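Long-range contact in acyl-CoA dehydrogenase (Geobacillus kaustophilus, PDB 2PG0), which probably uses bound FAD to introduce an alpha-beta double bond into thioester-linked acyl chains, as acyl-CoA dehydrogenases do: residues A[86-90]-A[210-214]. Numbering follows the deposited sequence.
Sequences SSLVG and LHAQD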
ATOM      1  N   SER A  86     -18.759  -2.444 -19.275  1.00 11.57           N
ATOM      2  CA  SER A  86     -17.629  -3.224 -19.777  1.00 11.87           C
ATOM      3  C   SER A  86     -18.030  -4.374 -20.696  1.00 11.85           C
ATOM      4  O   SER A  86     -17.199  -4.880 -21.442  1.00 12.41           O
ATOM      5  CB  SER A  86     -16.815  -3.774 -18.593  1.00 11.75           C
ATOM      6  OG  SER A  86     -16.369  -2.722 -17.763  1.00 13.25           O
ATOM      7  N   SER A  87     -19.291  -4.800 -20.653  1.00 12.36           N
ATOM      8  CA  SER A  87     -19.745  -5.865 -21.555  1.00 12.58           C
ATOM      9  C   SER A  87     -19.728  -5.438 -23.017  1.00 12.44           C
ATOM     10  O   SER A  87     -19.836  -6.271 -23.913  1.00 13.44           O
ATOM     11  CB  SER A  87     -21.121  -6.400 -21.151  1.00 12.64           C
ATOM     12  OG  SER A  87     -21.031  -7.203 -19.981  1.00 13.16           O
ATOM     13  N   LEU A  88     -19.573  -4.139 -23.251  1.00 12.52           N
ATOM     14  CA  LEU A  88     -19.493  -3.604 -24.608  1.00 12.59           C
ATOM     15  C   LEU A  88     -18.084  -3.630 -25.223  1.00 12.97           C
ATOM     16  O   LEU A  88     -17.880  -3.140 -26.345  1.00 13.07           O
ATOM     17  CB  LEU A  88     -20.090  -2.197 -24.639  1.00 12.01           C
ATOM     18  CG  LEU A  88     -21.624  -2.244 -24.637  1.00 12.18           C
ATOM     19  CD1 LEU A  88     -22.187  -0.930 -24.129  1.00 12.14           C
ATOM     20  CD2 LEU A  88     -22.197  -2.595 -26.017  1.00 11.67           C
ATOM     21  N   VAL A  89     -17.128  -4.226 -24.503  1.00 12.91           N
ATOM     22  CA  VAL A  89     -15.731  -4.304 -24.972  1.00 13.59           C
ATOM     23  C   VAL A  89     -15.554  -5.025 -26.301  1.00 13.27           C
ATOM     24  O   VAL A  89     -14.549  -4.824 -26.983  1.00 13.64           O
ATOM     25  CB  VAL A  89     -14.784  -4.969 -23.938  1.00 13.80           C
ATOM     26  CG1 VAL A  89     -14.595  -4.056 -22.726  1.00 15.47           C
ATOM     27  CG2 VAL A  89     -15.261  -6.384 -23.557  1.00 13.70           C
ATOM     28  N   GLY A  90     -16.522  -5.871 -26.652  1.00 13.14           N
ATOM     29  CA  GLY A  90     -16.498  -6.608 -27.920  1.00 13.23           C
ATOM     30  C   GLY A  90     -16.522  -5.704 -29.136  1.00 13.52           C
ATOM     31  O   GLY A  90     -16.004  -6.068 -30.195  1.00 13.04           O
ATOM     32  N   LEU A 210     -18.692  -8.957 -16.635  1.00 11.39           N
ATOM     33  CA  LEU A 210     -18.844  -8.831 -18.091  1.00 12.17           C
ATOM     34  C   LEU A 210     -19.952  -9.780 -18.555  1.00 11.78           C
ATOM     35  O   LEU A 210     -19.818 -10.480 -19.556  1.00 11.62           O
ATOM     36  CB  LEU A 210     -17.510  -9.108 -18.817  1.00 12.31           C
ATOM     37  CG  LEU A 210     -16.544  -7.942 -19.083  1.00 13.86           C
ATOM     38  CD1 LEU A 210     -16.131  -7.245 -17.799  1.00 14.85           C
ATOM     39  CD2 LEU A 210     -15.296  -8.404 -19.849  1.00 14.00           C
ATOM     40  N   HIS A 211     -21.053  -9.781 -17.809  1.00 11.94           N
ATOM     41  CA  HIS A 211     -22.120 -10.763 -17.984  1.00 12.89           C
ATOM     42  C   HIS A 211     -22.794 -10.726 -19.362  1.00 13.11           C
ATOM     43  O   HIS A 211     -23.294 -11.750 -19.832  1.00 13.55           O
ATOM     44  CB  HIS A 211     -23.166 -10.641 -16.870  1.00 12.99           C
ATOM     45  CG  HIS A 211     -22.753 -11.272 -15.574  1.00 13.59           C
ATOM     46  ND1 HIS A 211     -23.450 -11.079 -14.400  1.00 15.13           N
ATOM     47  CD2 HIS A 211     -21.715 -12.087 -15.265  1.00 14.03           C
ATOM     48  CE1 HIS A 211     -22.861 -11.750 -13.425  1.00 14.29           C
ATOM     49  NE2 HIS A 211     -21.805 -12.369 -13.923  1.00 13.79           N
ATOM     50  N   ALA A 212     -22.795  -9.561 -20.007  1.00 13.36           N
ATOM     51  CA  ALA A 212     -23.379  -9.440 -21.349  1.00 13.36           C
ATOM     52  C   ALA A 212     -22.389  -9.693 -22.494  1.00 13.59           C
ATOM     53  O   ALA A 212     -22.769  -9.647 -23.661  1.00 13.46           O
ATOM     54  CB  ALA A 212     -24.084  -8.076 -21.519  1.00 13.05           C
ATOM     55  N   GLN A 213     -21.125  -9.956 -22.162  1.00 14.22           N
ATOM     56  CA  GLN A 213     -20.122 -10.319 -23.165  1.00 14.45           C
ATOM     57  C   GLN A 213     -20.162 -11.828 -23.398  1.00 14.69           C
ATOM     58  O   GLN A 213     -20.085 -12.609 -22.443  1.00 14.67           O
ATOM     59  CB  GLN A 213     -18.719  -9.893 -22.720  1.00 14.57           C
ATOM     60  CG  GLN A 213     -17.898  -9.190 -23.808  1.00 14.86           C
ATOM     61  CD  GLN A 213     -17.849  -9.965 -25.116  1.00 15.12           C
ATOM     62  OE1 GLN A 213     -17.384 -11.106 -25.164  1.00 14.50           O
ATOM     63  NE2 GLN A 213     -18.327  -9.343 -26.184  1.00 15.60           N
ATOM     64  N   ASP A 214     -20.293 -12.233 -24.663  1.00 14.68           N
ATOM     65  CA  ASP A 214     -20.411 -13.652 -25.022  1.00 15.28           C
ATOM     66  C   ASP A 214     -19.041 -14.329 -25.144  1.00 15.54           C
ATOM     67  O   ASP A 214     -18.586 -14.658 -26.242  1.00 16.63           O
ATOM     68  CB  ASP A 214     -21.221 -13.841 -26.318  1.00 15.06           C
ATOM     69  CG  ASP A 214     -20.699 -12.991 -27.474  1.00 15.30           C
ATOM     70  OD1 ASP A 214     -20.581 -11.758 -27.321  1.00 16.33           O
ATOM     71  OD2 ASP A 214     -20.397 -13.565 -28.542  1.00 14.65           O
TER
HETATM   72  O   HOH W   1     -19.475  -6.649 -26.529  1.00 14.64           O
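The one direct hydrogen bond between the segments runs from the backbone amide Ala-212 N to the side-chain hydroxyl Ser-87 OG (2.9 Å). Residues 210-213 form a type I beta turn, closed by Gln-213 N to Leu-210 O (3.0 Å), which leaves Ala-212 N available to an outside partner. Serine suits the spot because its short side chain brings a hydroxyl acceptor to that amide while Ser-87 CB lies 3.4 Å from Ala-212 CB; alanine's small methyl permits this approach.

A water makes the second polar link. It donates to Ser-87 O (2.7 Å), accepts from Gln-213 NE2 (2.9 Å) and more weakly from Gly-90 N (3.1 Å). Glycine suits position 90, because in this arrangement a CB there would come within 2.6 Å of Gln-213 NE2, a clash. Gln-213 NE2 also hydrogen-bonds to Asn-163 OD1, next to the FAD-binding Thr-162.

Among apolar contacts, Leu-210's branched end lets CD1 meet Ser-86 CB (3.6 Å) and CD2 meet Val-89 CG2 (4.2 Å). That valine methyl also touches Gln-213 CG (3.9 Å); glutamine is long enough to cover it while its amide reaches the water. Leu-210 lies near the bound FAD and packs on Tyr-349 of the second subunit.

The contact thus joins the N-terminal helical domain, where a 3-10 turn leads into helix 89-105, to the middle beta domain's loop between strands 199-201 and 216-220, with helix 33-39 packing against Leu-88 and Ala-212.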